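Local coordinates for homocysteine S-methyltransferase (PDB 5DMM) that transfers a methyl group from S-methylmethionine, or less efficiently S-adenosylmethionine, to homocysteine, yielding methionine with the help of a zinc ion, at the 2-amino-4-mercapto-butyric acid site. Numbering follows the deposited sequence.

The 2-amino-4-mercapto-butyric acid site. Residues 67-68, 71, 121, 168-169, 229, 253, 295. With HCS (2-amino-4-mercapto-butyric acid), chain B; ZN (zinc ion), chain C.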
loop_
_atom_site.group_PDB
_atom_site.type_symbol
_atom_site.label_atom_id
_atom_site.label_comp_id
_atom_site.label_asym_id
_atom_site.label_seq_id
_atom_site.Cartn_x
_atom_site.Cartn_y
_atom_site.Cartn_z
ATOM N N ILE A 67 5.787 2.719 2.160
ATOM C CA ILE A 67 4.344 2.720 2.413
ATOM C C ILE A 67 4.117 3.003 3.894
ATOM O O ILE A 67 4.647 2.297 4.736
ATOM C CB ILE A 67 3.686 1.391 2.013
ATOM C CG1 ILE A 67 3.931 1.134 0.522
ATOM C CG2 ILE A 67 2.184 1.421 2.326
ATOM C CD1 ILE A 67 3.434 -0.221 0.004
ATOM N N THR A 68 3.333 4.035 4.200
ATOM C CA THR A 68 3.193 4.500 5.591
ATOM C C THR A 68 2.459 3.492 6.470
ATOM O O THR A 68 1.749 2.608 5.977
ATOM C CB THR A 68 2.460 5.850 5.661
ATOM O OG1 THR A 68 1.148 5.722 5.089
ATOM C CG2 THR A 68 3.242 6.912 4.897
ATOM N N TYR A 71 -2.285 1.637 7.511
ATOM C CA TYR A 71 -3.208 0.622 6.988
ATOM C C TYR A 71 -4.479 0.453 7.825
ATOM O O TYR A 71 -5.582 0.237 7.283
ATOM C CB TYR A 71 -2.475 -0.714 6.900
ATOM C CG TYR A 71 -3.316 -1.869 6.403
ATOM C CD1 TYR A 71 -3.685 -1.956 5.068
ATOM C CD2 TYR A 71 -3.726 -2.878 7.271
ATOM C CE1 TYR A 71 -4.443 -3.012 4.607
ATOM C CE2 TYR A 71 -4.483 -3.940 6.820
ATOM C CZ TYR A 71 -4.831 -4.006 5.485
ATOM O OH TYR A 71 -5.588 -5.060 5.028
ATOM N N SER A 121 -0.671 4.633 3.060
ATOM C CA SER A 121 -1.450 3.401 3.061
ATOM C C SER A 121 -2.925 3.643 3.385
ATOM O O SER A 121 -3.271 4.230 4.426
ATOM C CB SER A 121 -0.890 2.400 4.057
ATOM O OG SER A 121 -1.793 1.321 4.155
ATOM N N GLU A 168 -4.924 -0.399 -0.820
ATOM C CA GLU A 168 -4.377 -1.753 -0.904
ATOM C C GLU A 168 -5.167 -2.812 -0.150
ATOM O O GLU A 168 -5.959 -2.500 0.744
ATOM C CB GLU A 168 -2.945 -1.745 -0.380
ATOM C CG GLU A 168 -2.855 -1.307 1.095
ATOM C CD GLU A 168 -1.429 -1.256 1.609
ATOM O OE1 GLU A 168 -0.510 -1.684 0.876
ATOM O OE2 GLU A 168 -1.229 -0.789 2.757
ATOM N N THR A 169 -4.917 -4.073 -0.500
ATOM C CA THR A 169 -5.564 -5.216 0.140
ATOM C C THR A 169 -7.096 -5.119 0.011
ATOM O O THR A 169 -7.841 -5.545 0.898
ATOM C CB THR A 169 -5.162 -5.324 1.646
ATOM O OG1 THR A 169 -3.813 -4.873 1.820
ATOM C CG2 THR A 169 -5.275 -6.758 2.153
ATOM N N CYS A 229 -0.666 -8.944 -0.652
ATOM C CA CYS A 229 -1.113 -9.798 0.444
ATOM C C CYS A 229 -1.698 -11.097 -0.094
ATOM O O CYS A 229 -2.718 -11.584 0.377
ATOM C CB CYS A 229 -2.125 -9.057 1.317
ATOM S SG CYS A 229 -2.236 -9.719 3.003
ATOM N N TYR A 253 3.024 -6.997 -4.604
ATOM C CA TYR A 253 3.795 -7.239 -3.402
ATOM C C TYR A 253 3.132 -8.325 -2.567
ATOM O O TYR A 253 2.178 -8.070 -1.827
ATOM C CB TYR A 253 4.029 -5.952 -2.586
ATOM C CG TYR A 253 2.901 -4.947 -2.356
ATOM C CD1 TYR A 253 2.487 -4.642 -1.062
ATOM C CD2 TYR A 253 2.336 -4.227 -3.407
ATOM C CE1 TYR A 253 1.498 -3.687 -0.816
ATOM C CE2 TYR A 253 1.340 -3.274 -3.173
ATOM C CZ TYR A 253 0.933 -3.006 -1.877
ATOM O OH TYR A 253 -0.048 -2.069 -1.631
ATOM N N CYS A 295 4.850 -7.998 1.044
ATOM C CA CYS A 295 3.790 -7.793 2.021
ATOM C C CYS A 295 4.123 -8.582 3.301
ATOM O O CYS A 295 5.240 -8.483 3.818
ATOM C CB CYS A 295 2.433 -8.201 1.428
ATOM S SG CYS A 295 0.993 -7.233 2.011
HETATM N N HCS B . -0.143 -2.698 6.181
HETATM C CA HCS B . 0.419 -3.282 4.978
HETATM C CB HCS B . -0.654 -4.082 4.252
HETATM C CG HCS B . -1.166 -5.224 5.122
HETATM S SD HCS B . -2.177 -6.343 4.119
HETATM C C HCS B . 0.922 -2.190 4.081
HETATM O OXT HCS B . 0.773 -1.004 4.444
HETATM O O HCS B . 1.471 -2.509 3.004
HETATM ZN ZN ZN C . -0.217 -8.197 3.281
HETATM O O HOH W 1 0.670 0.489 6.529
#
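Two carboxylates face each other at the amino-acid end of this substrate pocket, at the mouth of the family's beta/alpha barrel, where strands 65-67 and 164-168 end and partly occupied homocysteine (HCS) lies between Glu168 and the zinc. Glu168 OE2 comes within 2.6 Å of HCS OXT, and OE1 lies near the other oxygen, O: a clash as modelled, unless one group carries a proton or the ligand's amino and carboxylate groups should be exchanged. Glu168 CG is tucked between its own backbone N and carbonyl carbon (chi1 61°), and the rest of the chain runs straight toward the ligand. Its carboxylate is held at both oxygens: Tyr253 OH donates to the anti lone pair of OE1 (2.6 Å), while Ser121 OG donates to OE2 from above the carboxylate plane. The backbone N of Ser121 donates to Thr68 OG1 (2.9 Å), steadying Ser121. A water bonds to HCS OXT at 2.6 Å.

Along the aliphatic chain, Tyr71, with CG anti to its backbone N (chi1 179°), turns a ring face to the ligand, and HCS CG sits over its centre, 3.8 Å from the centroid. Thr169 brings OG1 and CG2 up to the homocysteine sulfur SD. The partly occupied, poorly ordered zinc is bound by Cys295 SG at 2.0 Å and by the poorly ordered Cys229 SG at 2.5 Å; Cys296 is expected to be a further ligand of this loosely modelled shell. SD, the methyl acceptor, points at the metal but stops 2.8 Å from ZN.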